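Local coordinates for clavulanic acid biosynthesis oligopeptide binding protein 2 (Streptomyces clavuligerus, PDB 2WOL), which probably binds peptide-like solutes as a family 5 extracellular solute-binding protein of the clavulanic acid biosynthesis pathway, at residues V164-P167 and T171-F174; I395-G400 and L404-V409; L59-N64 and Y543-F548; L107-G112 and P196-T201; F128-D131 and P137-L140. One frame throughout, in Å; residues are numbered along the deposited sequence. Where two conformers were deposited one is given.

Contact 1: V164-P167 and T171-F174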
# COMPACT_ATOMS: atom_id res chain seq x y z
N VAL A 164 12.19 22.51 -8.04
CA VAL A 164 11.65 21.90 -9.26
C VAL A 164 11.82 22.85 -10.44
O VAL A 164 11.23 23.93 -10.47
CB VAL A 164 10.16 21.47 -9.13
CG1 VAL A 164 9.75 20.68 -10.36
CG2 VAL A 164 9.92 20.63 -7.88
N LEU A 165 12.64 22.44 -11.40
CA LEU A 165 12.89 23.26 -12.58
C LEU A 165 12.18 22.73 -13.81
O LEU A 165 12.03 21.52 -13.98
CB LEU A 165 14.39 23.35 -12.87
CG LEU A 165 15.35 23.75 -11.75
CD1 LEU A 165 16.77 23.68 -12.28
CD2 LEU A 165 15.04 25.15 -11.23
N THR A 166 11.73 23.64 -14.67
CA THR A 166 11.14 23.29 -15.95
C THR A 166 11.81 24.10 -17.07
O THR A 166 11.22 25.06 -17.58
CB THR A 166 9.61 23.50 -15.97
OG1 THR A 166 9.30 24.84 -15.55
CG2 THR A 166 8.91 22.52 -15.02
N PRO A 167 13.05 23.71 -17.46
CA PRO A 167 13.80 24.49 -18.46
C PRO A 167 13.08 24.65 -19.80
O PRO A 167 13.30 25.64 -20.49
CB PRO A 167 15.11 23.70 -18.62
CG PRO A 167 14.85 22.36 -18.04
CD PRO A 167 13.81 22.54 -16.98
N THR A 171 10.59 19.23 -20.24
CA THR A 171 11.67 18.83 -19.34
C THR A 171 11.35 19.24 -17.91
O THR A 171 10.88 20.35 -17.67
CB THR A 171 13.02 19.44 -19.77
OG1 THR A 171 13.21 19.26 -21.18
CG2 THR A 171 14.19 18.79 -19.03
N ILE A 172 11.60 18.33 -16.98
CA ILE A 172 11.43 18.63 -15.56
C ILE A 172 12.60 18.08 -14.75
O ILE A 172 13.05 16.94 -14.98
CB ILE A 172 10.04 18.15 -15.03
CG1 ILE A 172 9.77 18.73 -13.63
CG2 ILE A 172 9.91 16.62 -15.07
CD1 ILE A 172 8.30 18.71 -13.23
N VAL A 173 13.11 18.90 -13.84
CA VAL A 173 14.26 18.55 -13.01
C VAL A 173 13.91 18.69 -11.53
O VAL A 173 13.48 19.76 -11.09
CB VAL A 173 15.50 19.44 -13.32
CG1 VAL A 173 16.69 19.04 -12.46
CG2 VAL A 173 15.87 19.36 -14.81
N PHE A 174 14.08 17.61 -10.78
CA PHE A 174 13.84 17.61 -9.33
C PHE A 174 15.16 17.64 -8.57
O PHE A 174 15.96 16.70 -8.67
CB PHE A 174 13.02 16.39 -8.92
CG PHE A 174 11.65 16.33 -9.53
CD1 PHE A 174 11.43 15.64 -10.72
CD2 PHE A 174 10.57 16.94 -8.90
CE1 PHE A 174 10.16 15.58 -11.28
CE2 PHE A 174 9.29 16.88 -9.46
CZ PHE A 174 9.09 16.19 -10.65
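Two backbone hydrogen bonds tie L165 to V173, the hydrogen-bonded pair of a short antiparallel stretch. L165 N gives its hydrogen to V173 O at 2.8 Å, with the donor in the carbonyl plane and an N-H...O angle of 165°. V173 N returns the gift to L165 O, also at 2.8 Å, but from a position tilted 20° out of the carbonyl plane. Each of these oxygens also draws in a CA-H group: V164 CA approaches V173 O at 3.4 Å, and I172 CA approaches L165 O at 3.3 Å.

This is a beta hairpin, and strand 164-166 forms one margin of a four-stranded antiparallel sheet. On its inner side, strand 171-175 pairs through I172 and F174 with Y101 and W99 of strand 98-102.

The apolar contacts divide between the two faces of the hairpin. On the buried face, V164 forks between two neighbours. Its CG1, set anti to the backbone N (chi1 -172°), meets I172 CD1 at 3.8 Å, while CG2 lies 3.9 Å from F174 CD2, the valine and phenylalanine running side by side. I172 also packs on V120 and R121 of helix 117-127. On the other face, L165 CB and V173 CB approach to 4.1 Å. Farther along, where the chain turns a corner, the ring of P167 crosses T171 at about a right angle, CG touching T171 CG2 at 3.8 Å.

The threonine hydroxyls find polar partners beyond these strands, T166 OG1 on D118 and T171 OG1 on D168.

Contact 2: I395-G400 and L404-V409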
# COMPACT_ATOMS: atom_id res chain seq x y z
N ILE A 395 -3.10 -4.32 25.69
CA ILE A 395 -2.94 -4.39 24.24
C ILE A 395 -4.04 -3.57 23.55
O ILE A 395 -5.23 -3.72 23.86
CB ILE A 395 -2.90 -5.86 23.71
CG1 ILE A 395 -2.65 -5.89 22.19
CG2 ILE A 395 -4.16 -6.66 24.12
CD1 ILE A 395 -2.17 -7.24 21.67
N GLY A 396 -3.63 -2.68 22.65
CA GLY A 396 -4.56 -1.87 21.87
C GLY A 396 -4.94 -2.54 20.57
O GLY A 396 -4.09 -3.15 19.91
N THR A 397 -6.21 -2.42 20.19
CA THR A 397 -6.71 -3.08 18.98
C THR A 397 -7.99 -2.42 18.45
O THR A 397 -8.50 -1.47 19.05
CB THR A 397 -6.95 -4.59 19.24
OG1 THR A 397 -7.18 -5.26 17.99
CG2 THR A 397 -8.14 -4.82 20.16
N GLN A 398 -8.46 -2.91 17.31
CA GLN A 398 -9.77 -2.55 16.74
C GLN A 398 -10.75 -3.66 17.05
O GLN A 398 -10.35 -4.80 17.31
CB GLN A 398 -9.69 -2.49 15.21
CG GLN A 398 -8.86 -1.39 14.59
CD GLN A 398 -8.88 -1.45 13.06
OE1 GLN A 398 -9.19 -2.49 12.47
NE2 GLN A 398 -8.56 -0.33 12.42
N ARG A 399 -12.05 -3.35 16.99
CA ARG A 399 -13.09 -4.37 16.92
C ARG A 399 -12.95 -5.19 15.64
O ARG A 399 -12.51 -4.66 14.61
CB ARG A 399 -14.48 -3.73 16.97
CG ARG A 399 -15.03 -3.54 18.38
CD ARG A 399 -16.16 -2.52 18.43
NE ARG A 399 -15.67 -1.14 18.43
CZ ARG A 399 -15.40 -0.42 19.53
NH1 ARG A 399 -15.57 -0.95 20.73
NH2 ARG A 399 -14.97 0.82 19.41
N GLY A 400 -13.31 -6.47 15.70
CA GLY A 400 -13.27 -7.34 14.52
C GLY A 400 -12.10 -8.30 14.51
O GLY A 400 -11.78 -8.91 15.52
N LEU A 404 -9.76 -10.45 17.52
CA LEU A 404 -9.47 -11.89 17.58
C LEU A 404 -7.97 -12.14 17.74
O LEU A 404 -7.56 -12.99 18.53
CB LEU A 404 -9.99 -12.61 16.33
CG LEU A 404 -11.50 -12.64 16.07
CD1 LEU A 404 -11.79 -13.38 14.78
CD2 LEU A 404 -12.27 -13.26 17.23
N VAL A 405 -7.16 -11.38 17.00
CA VAL A 405 -5.71 -11.45 17.13
C VAL A 405 -5.26 -11.02 18.53
O VAL A 405 -4.44 -11.70 19.16
CB VAL A 405 -5.00 -10.65 16.01
CG1 VAL A 405 -3.50 -10.51 16.29
CG2 VAL A 405 -5.23 -11.31 14.65
N ALA A 406 -5.82 -9.92 19.03
CA ALA A 406 -5.51 -9.45 20.38
C ALA A 406 -5.79 -10.52 21.43
O ALA A 406 -4.97 -10.75 22.32
CB ALA A 406 -6.28 -8.17 20.71
N ASP A 407 -6.94 -11.19 21.31
CA ASP A 407 -7.33 -12.26 22.23
C ASP A 407 -6.33 -13.42 22.19
O ASP A 407 -6.02 -14.01 23.23
CB ASP A 407 -8.73 -12.79 21.90
CG ASP A 407 -9.83 -11.78 22.20
OD1 ASP A 407 -9.61 -10.85 23.01
OD2 ASP A 407 -10.94 -11.93 21.63
N ALA A 408 -5.83 -13.73 21.00
CA ALA A 408 -4.80 -14.76 20.84
C ALA A 408 -3.47 -14.34 21.47
O ALA A 408 -2.72 -15.19 21.96
CB ALA A 408 -4.63 -15.11 19.37
N VAL A 409 -3.18 -13.04 21.47
CA VAL A 409 -1.99 -12.55 22.17
C VAL A 409 -2.18 -12.71 23.68
O VAL A 409 -1.28 -13.18 24.38
CB VAL A 409 -1.66 -11.07 21.82
CG1 VAL A 409 -0.41 -10.60 22.57
CG2 VAL A 409 -1.45 -10.89 20.32
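The flat group in this contact is the carbonyl of G400: L404 N lies in its plane, 3.2 Å from G400 O, with a C=O...N angle of 156°. No aromatic ring takes part, and elsewhere aliphatic branches do the touching. G400 occupies the N-cap position of helix 401-414, and this bond is the first i to i+4 link of that helix. The backbone angles of G400 call for glycine, since a CB there would be jammed against the carbonyl oxygen of R399.

The helical residues 404-409 run back nearly antiparallel to the strand residues 395-398, the two short axes 8.5 Å apart at closest and 157° between their directions. Strand 391-398, the helix and the parallel strand 418-425 make up a beta-alpha-beta unit, in which the helix lies over one side of the sheet.

A406, whose small side chain probably helps the helix approach the strand, rests CB against T397 CG2 at 3.9 Å. One turn later V409 receives I395. The isoleucine has CG1 anti to the backbone N (chi1 -176°), which carries CD1 onto V409, 3.9 Å from CB, the two side chains crossing at a slant. V422 of strand 418-425 flanks both I395 and T397.

Contact 3: L59-N64 and Y543-F548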
# COMPACT_ATOMS: atom_id res chain seq x y z
N LEU A 59 -7.44 2.40 -9.74
CA LEU A 59 -8.39 3.04 -10.66
C LEU A 59 -7.77 4.23 -11.39
O LEU A 59 -8.11 4.51 -12.54
CB LEU A 59 -9.63 3.49 -9.89
CG LEU A 59 -10.78 4.14 -10.67
CD1 LEU A 59 -11.46 3.13 -11.59
CD2 LEU A 59 -11.77 4.73 -9.69
N GLN A 60 -6.86 4.94 -10.72
CA GLN A 60 -6.18 6.08 -11.33
C GLN A 60 -5.34 5.71 -12.55
O GLN A 60 -5.04 6.57 -13.38
CB GLN A 60 -5.34 6.83 -10.28
CG GLN A 60 -6.17 7.81 -9.45
CD GLN A 60 -6.67 9.01 -10.24
OE1 GLN A 60 -6.22 9.27 -11.36
NE2 GLN A 60 -7.60 9.74 -9.66
N ARG A 61 -4.98 4.44 -12.68
CA ARG A 61 -4.26 3.98 -13.86
C ARG A 61 -5.11 4.12 -15.13
O ARG A 61 -4.58 4.18 -16.24
CB ARG A 61 -3.74 2.55 -13.68
CG ARG A 61 -2.51 2.48 -12.78
CD ARG A 61 -2.20 1.07 -12.29
NE ARG A 61 -1.82 0.12 -13.34
CZ ARG A 61 -0.63 0.07 -13.93
NH1 ARG A 61 0.32 0.96 -13.64
NH2 ARG A 61 -0.39 -0.87 -14.84
N LEU A 62 -6.43 4.18 -14.97
CA LEU A 62 -7.34 4.42 -16.10
C LEU A 62 -7.54 5.90 -16.40
O LEU A 62 -7.83 6.28 -17.54
CB LEU A 62 -8.71 3.80 -15.84
CG LEU A 62 -8.85 2.27 -15.85
CD1 LEU A 62 -8.48 1.66 -14.50
CD2 LEU A 62 -10.27 1.89 -16.23
N LEU A 63 -7.42 6.73 -15.36
CA LEU A 63 -7.81 8.14 -15.41
C LEU A 63 -6.66 9.11 -15.69
O LEU A 63 -6.86 10.12 -16.36
CB LEU A 63 -8.50 8.54 -14.11
CG LEU A 63 -9.86 7.90 -13.81
CD1 LEU A 63 -10.25 8.20 -12.37
CD2 LEU A 63 -10.92 8.41 -14.78
N ASN A 64 -5.48 8.82 -15.16
CA ASN A 64 -4.38 9.75 -15.26
C ASN A 64 -3.05 9.07 -15.49
O ASN A 64 -2.72 8.09 -14.84
CB ASN A 64 -4.30 10.64 -14.02
CG ASN A 64 -5.41 11.67 -13.97
OD1 ASN A 64 -5.45 12.59 -14.79
ND2 ASN A 64 -6.33 11.52 -13.02
N TYR A 543 -4.92 -10.29 -14.27
CA TYR A 543 -3.73 -10.71 -13.53
C TYR A 543 -3.60 -9.87 -12.27
O TYR A 543 -3.99 -8.70 -12.25
CB TYR A 543 -2.46 -10.60 -14.39
CG TYR A 543 -1.97 -9.19 -14.63
CD1 TYR A 543 -0.96 -8.64 -13.84
CD2 TYR A 543 -2.51 -8.40 -15.65
CE1 TYR A 543 -0.50 -7.34 -14.05
CE2 TYR A 543 -2.06 -7.10 -15.87
CZ TYR A 543 -1.05 -6.58 -15.06
OH TYR A 543 -0.60 -5.29 -15.27
N VAL A 544 -3.05 -10.48 -11.22
CA VAL A 544 -2.74 -9.76 -10.00
C VAL A 544 -1.50 -8.92 -10.25
O VAL A 544 -0.44 -9.46 -10.59
CB VAL A 544 -2.51 -10.73 -8.81
CG1 VAL A 544 -2.21 -9.95 -7.54
CG2 VAL A 544 -3.73 -11.62 -8.60
N HIS A 545 -1.63 -7.61 -10.11
CA HIS A 545 -0.46 -6.76 -10.29
C HIS A 545 0.43 -6.86 -9.06
O HIS A 545 -0.03 -6.61 -7.94
CB HIS A 545 -0.82 -5.30 -10.56
CG HIS A 545 0.32 -4.54 -11.15
ND1 HIS A 545 1.46 -4.26 -10.44
CD2 HIS A 545 0.52 -4.07 -12.40
CE1 HIS A 545 2.32 -3.62 -11.22
NE2 HIS A 545 1.77 -3.49 -12.42
N PRO A 546 1.71 -7.23 -9.25
CA PRO A 546 2.59 -7.45 -8.10
C PRO A 546 2.84 -6.21 -7.24
O PRO A 546 3.18 -6.34 -6.06
CB PRO A 546 3.90 -7.94 -8.73
CG PRO A 546 3.86 -7.47 -10.13
CD PRO A 546 2.41 -7.48 -10.53
N ALA A 547 2.68 -5.02 -7.80
CA ALA A 547 2.85 -3.78 -7.04
C ALA A 547 1.63 -3.42 -6.18
O ALA A 547 1.72 -2.55 -5.32
CB ALA A 547 3.22 -2.63 -7.96
N PHE A 548 0.51 -4.10 -6.42
CA PHE A 548 -0.76 -3.75 -5.77
C PHE A 548 -1.37 -4.88 -4.94
O PHE A 548 -2.08 -4.62 -3.96
CB PHE A 548 -1.80 -3.32 -6.82
CG PHE A 548 -1.52 -1.99 -7.45
CD1 PHE A 548 -0.67 -1.88 -8.55
CD2 PHE A 548 -2.14 -0.84 -6.98
CE1 PHE A 548 -0.42 -0.65 -9.15
CE2 PHE A 548 -1.90 0.40 -7.57
CZ PHE A 548 -1.04 0.49 -8.65
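The guanidinium of R61, which faces H545 across the contact, is gripped by two bonds: NE makes a salt bridge with D552, and NH1 donates to the carbonyl of Y70. These probably fix its rotation. The chain is bent at chi3 (66°), and the guanidinium lies beside segment 543-548, whose side chains are unbonded neighbours. H545 lies over one guanidinium face, its CD2 4.1 Å from R61 NH2, but the two planes stand 62° apart and do not stack. F548 meets the aliphatic part of the arginine, its CZ 3.9 Å from R61 CD. The hydroxyl of Y543 is more distant, with OH 4.4 Å from R61 NH2.

The imidazole is itself held. ND1 accepts from A547 N at 3.0 Å, nearly in the ring plane, and NE2 bonds the carbonyl of P71, a pattern consistent with a neutral ring protonated at NE2. F548 CE1 lies 4.3 Å above the plane of the imidazole, offset toward its rim. A glycerol, probably from the crystallisation liquor, lies about 3 Å from the side chain of F548.

This buried arginine-aromatic contact joins the end of helix 54-63, whose W57 and L58 also touch F548, to the C-terminal part of the chain, where the short, weakly bonded strand 544-545 pairs with 550-551.

Contact 4: L107-G112 and P196-T201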
# COMPACT_ATOMS: atom_id res chain seq x y z
N LEU A 107 1.13 15.62 -26.21
CA LEU A 107 0.11 14.90 -25.45
C LEU A 107 -0.94 15.86 -24.91
O LEU A 107 -0.65 17.04 -24.68
CB LEU A 107 0.73 14.07 -24.32
CG LEU A 107 1.82 13.06 -24.71
CD1 LEU A 107 2.07 12.10 -23.57
CD2 LEU A 107 1.47 12.28 -25.97
N ARG A 108 -2.16 15.36 -24.72
CA ARG A 108 -3.31 16.21 -24.42
C ARG A 108 -4.21 15.66 -23.32
O ARG A 108 -4.32 14.45 -23.15
CB ARG A 108 -4.14 16.43 -25.70
CG ARG A 108 -3.48 17.32 -26.75
CD ARG A 108 -4.29 17.34 -28.04
NE ARG A 108 -3.70 18.24 -29.03
CZ ARG A 108 -4.26 18.55 -30.20
NH1 ARG A 108 -5.44 18.03 -30.54
NH2 ARG A 108 -3.65 19.38 -31.03
N TYR A 109 -4.84 16.57 -22.58
CA TYR A 109 -5.89 16.22 -21.62
C TYR A 109 -7.21 15.98 -22.33
O TYR A 109 -7.34 16.25 -23.53
CB TYR A 109 -6.09 17.34 -20.59
CG TYR A 109 -4.88 17.62 -19.73
CD1 TYR A 109 -4.06 18.71 -20.00
CD2 TYR A 109 -4.56 16.80 -18.66
CE1 TYR A 109 -2.96 18.97 -19.22
CE2 TYR A 109 -3.46 17.05 -17.87
CZ TYR A 109 -2.66 18.14 -18.16
OH TYR A 109 -1.56 18.40 -17.38
N ASP A 110 -8.19 15.49 -21.58
CA ASP A 110 -9.54 15.21 -22.09
C ASP A 110 -10.26 16.42 -22.70
O ASP A 110 -11.23 16.24 -23.45
CB ASP A 110 -10.40 14.60 -20.98
CG ASP A 110 -10.64 15.56 -19.84
OD1 ASP A 110 -9.65 16.02 -19.23
OD2 ASP A 110 -11.82 15.87 -19.56
N ASP A 111 -9.81 17.63 -22.37
CA ASP A 111 -10.40 18.85 -22.92
C ASP A 111 -9.65 19.35 -24.16
O ASP A 111 -9.96 20.41 -24.70
CB ASP A 111 -10.48 19.95 -21.85
CG ASP A 111 -9.11 20.44 -21.38
OD1 ASP A 111 -8.07 19.85 -21.76
OD2 ASP A 111 -9.07 21.43 -20.63
N GLY A 112 -8.65 18.58 -24.60
CA GLY A 112 -7.90 18.89 -25.81
C GLY A 112 -6.68 19.77 -25.60
O GLY A 112 -5.91 20.00 -26.54
N PRO A 196 -3.08 20.72 -14.77
CA PRO A 196 -2.79 22.04 -15.33
C PRO A 196 -3.39 23.12 -14.43
O PRO A 196 -4.56 23.05 -14.07
CB PRO A 196 -3.47 22.01 -16.70
CG PRO A 196 -4.58 21.04 -16.55
CD PRO A 196 -4.17 20.04 -15.49
N ARG A 197 -2.57 24.11 -14.07
CA ARG A 197 -3.00 25.18 -13.16
C ARG A 197 -4.30 25.85 -13.64
O ARG A 197 -5.17 26.17 -12.82
CB ARG A 197 -1.90 26.22 -12.93
CG ARG A 197 -2.29 27.25 -11.87
CD ARG A 197 -1.33 28.44 -11.83
NE ARG A 197 -0.21 28.23 -10.91
CZ ARG A 197 -0.28 28.37 -9.58
NH1 ARG A 197 -1.41 28.72 -8.99
NH2 ARG A 197 0.80 28.16 -8.85
N ARG A 198 -4.44 26.02 -14.95
CA ARG A 198 -5.64 26.63 -15.54
C ARG A 198 -6.96 25.96 -15.15
O ARG A 198 -8.00 26.62 -15.10
CB ARG A 198 -5.52 26.71 -17.07
CG ARG A 198 -5.28 25.37 -17.74
CD ARG A 198 -5.21 25.46 -19.25
NE ARG A 198 -4.93 24.13 -19.80
CZ ARG A 198 -3.71 23.64 -20.00
NH1 ARG A 198 -2.63 24.36 -19.74
NH2 ARG A 198 -3.57 22.41 -20.48
N SER A 199 -6.92 24.65 -14.89
CA SER A 199 -8.13 23.89 -14.55
C SER A 199 -8.18 23.49 -13.08
O SER A 199 -9.09 22.79 -12.66
CB SER A 199 -8.22 22.62 -15.41
OG SER A 199 -8.33 22.95 -16.79
N ASP A 200 -7.20 23.95 -12.31
CA ASP A 200 -7.10 23.57 -10.90
C ASP A 200 -8.03 24.40 -10.02
O ASP A 200 -7.70 25.51 -9.60
CB ASP A 200 -5.65 23.64 -10.40
CG ASP A 200 -5.49 23.13 -8.98
OD1 ASP A 200 -6.46 22.56 -8.43
OD2 ASP A 200 -4.39 23.29 -8.42
N THR A 201 -9.20 23.82 -9.73
CA THR A 201 -10.21 24.44 -8.87
C THR A 201 -9.98 24.13 -7.38
O THR A 201 -10.89 24.28 -6.56
CB THR A 201 -11.63 24.00 -9.28
OG1 THR A 201 -11.66 22.57 -9.45
CG2 THR A 201 -12.04 24.65 -10.59
O HOH W 1 -7.28 22.78 -19.20
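A proline-on-aromatic contact, reinforced by a water bridge, joins two loops here: Y109 to G112, between strand 98-102 and helix 117-127, and P196 to S199, on the way from helix 183-186 to strand 215-221. P196 lies over one face of the Y109 ring in a CH-pi interaction. Its CG stands 4.0 Å from the ring centroid and 24° off the normal, displaced toward the rim on which CE1 and CZ lie. The neighbouring CD is 3.6 Å from Y109 CZ.

R198 lies against the same proline. Its CG sits between the backbone N and the carbonyl carbon (chi1 57°), and the chain, extended from there to NE, lays the guanidinium over P196, CB 3.7 Å above the centre of its plane. NH2 then reaches Y109 CE1 at 3.7 Å, the guanidinium and ring planes being 69° apart, too steep for a stack.

Beyond the ring a single water links three side chains. It donates to D111 OD2 at 2.7 Å and accepts from R198 NE at 2.8 Å, and it lies 2.6 Å from S199 OG. The water thus bridges two oppositely charged side chains not in direct contact, D111 OD2 being 5.0 Å from R198 NE. The other polar ends are held nearby: Y109 OH bonds D119 of helix 117-127, while R198 NH2 and D111 OD1 both bond T113.

Y109 opens a type I beta turn that closes on G112, and R198 belongs to a short 3-10 segment; the turn is packed against that segment through a proline CH-pi contact and a bridging water.

Contact 5: F128-D131 and P137-L140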
# COMPACT_ATOMS: atom_id res chain seq x y z
N PHE A 128 1.87 20.26 -1.46
CA PHE A 128 2.30 21.14 -0.37
C PHE A 128 1.14 21.90 0.28
O PHE A 128 1.27 22.37 1.41
CB PHE A 128 3.35 22.13 -0.85
CG PHE A 128 4.72 21.53 -1.04
CD1 PHE A 128 4.98 20.67 -2.10
CD2 PHE A 128 5.75 21.83 -0.15
CE1 PHE A 128 6.23 20.12 -2.28
CE2 PHE A 128 7.02 21.28 -0.32
CZ PHE A 128 7.26 20.43 -1.39
N ALA A 129 0.03 22.04 -0.44
CA ALA A 129 -1.13 22.77 0.08
C ALA A 129 -2.01 21.84 0.92
O ALA A 129 -3.16 21.56 0.56
CB ALA A 129 -1.92 23.40 -1.07
N GLN A 130 -1.47 21.39 2.04
CA GLN A 130 -2.17 20.43 2.91
C GLN A 130 -3.40 21.00 3.61
O GLN A 130 -4.25 20.26 4.10
CB GLN A 130 -1.19 19.79 3.90
CG GLN A 130 -0.28 18.75 3.27
CD GLN A 130 -1.05 17.55 2.75
OE1 GLN A 130 -1.71 16.84 3.51
NE2 GLN A 130 -0.98 17.32 1.44
N ASP A 131 -3.49 22.33 3.65
CA ASP A 131 -4.67 23.02 4.16
C ASP A 131 -5.87 22.95 3.21
O ASP A 131 -7.02 23.07 3.64
CB ASP A 131 -4.34 24.48 4.50
CG ASP A 131 -3.76 25.26 3.32
OD1 ASP A 131 -3.08 24.66 2.46
OD2 ASP A 131 -3.97 26.49 3.26
N PRO A 137 -0.63 10.99 -0.23
CA PRO A 137 0.75 10.86 0.25
C PRO A 137 1.53 12.18 0.21
O PRO A 137 1.27 13.03 -0.64
CB PRO A 137 1.37 9.84 -0.71
CG PRO A 137 0.21 9.13 -1.32
CD PRO A 137 -0.87 10.16 -1.41
N THR A 138 2.49 12.33 1.13
CA THR A 138 3.25 13.57 1.26
C THR A 138 4.76 13.32 1.29
O THR A 138 5.53 14.17 1.76
CB THR A 138 2.84 14.36 2.52
OG1 THR A 138 2.99 13.53 3.67
CG2 THR A 138 1.39 14.83 2.41
N TYR A 139 5.19 12.17 0.78
CA TYR A 139 6.62 11.85 0.65
C TYR A 139 7.42 12.95 -0.05
O TYR A 139 8.59 13.17 0.27
CB TYR A 139 6.80 10.54 -0.10
CG TYR A 139 6.25 9.35 0.63
CD1 TYR A 139 4.98 8.85 0.34
CD2 TYR A 139 6.99 8.72 1.63
CE1 TYR A 139 4.46 7.76 1.02
CE2 TYR A 139 6.49 7.63 2.32
CZ TYR A 139 5.22 7.15 2.02
OH TYR A 139 4.72 6.07 2.70
N LEU A 140 6.79 13.63 -1.00
CA LEU A 140 7.48 14.65 -1.79
C LEU A 140 7.87 15.90 -0.99
O LEU A 140 8.84 16.58 -1.34
CB LEU A 140 6.65 15.04 -3.01
CG LEU A 140 6.56 13.95 -4.08
CD1 LEU A 140 5.40 14.21 -5.03
CD2 LEU A 140 7.88 13.83 -4.85
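Q130 and T138 meet obliquely, the amide end of the glutamine set against the methyl of the threonine. T138 CG2 is 3.6 Å from Q130 NE2 and 3.7 Å from CD, with OE1 slightly farther at 3.9 Å, so the methyl meets the whole amide group and the contact is one of van der Waals type. Q130 comes to this place by folding: its chain bends at chi2 (-65°), which brings the amide back beside its own loop, where NE2 donates to the carbonyl of V127. That bond probably steadies the amide against which the methyl rests. T138, for its part, has OG1 between the backbone N and the carbonyl carbon (chi1 56°), and this leaves CG2 as the branch facing Q130.

F128 and L140 form the second, looser pair. The F128 ring comes obliquely to the backbone, CZ lying 4.2 Å from L140 O. The leucine side chain packs on F183 and L186 of helix 183-186, while F128 packs on I141 and L144 of helix 140-144 and meets Y151 edge to face. The two segments are therefore joined by modest contacts, without a hydrogen bond between them.

A glycerol, probably from the crystallisation liquor, lies about 3 Å from the side chain of T138. Between F128 and Q130, with a weak bond from Q130 N to F128 O at 3.0 Å, A129 is the centre of an inverse gamma turn, which kinks the chain in the loop joining helices 117-127 and 140-144.

Contacts 2 and 3 are largely buried, whereas contacts 1, 4 and 5 are only partly so. Contact 2, on the opposite side of the chain's centre from contacts 1, 3 and 4, is aliphatic helix-on-sheet packing within a beta-alpha-beta unit. Contact 1 depends on paired backbone groups at a sheet edge, and contact 3 on an arginine whose polar bonds lie largely beyond its aromatic neighbours. Contact 4, partly buried like contact 1, adds a bridging water. Helix 117-127 links three of them: it packs on the hairpin of contact 1, bonds Y109 in contact 4 and leads into contact 5. Contact 3, whose segments are 479 residues apart at their closest ends, encloses the other four along the chain.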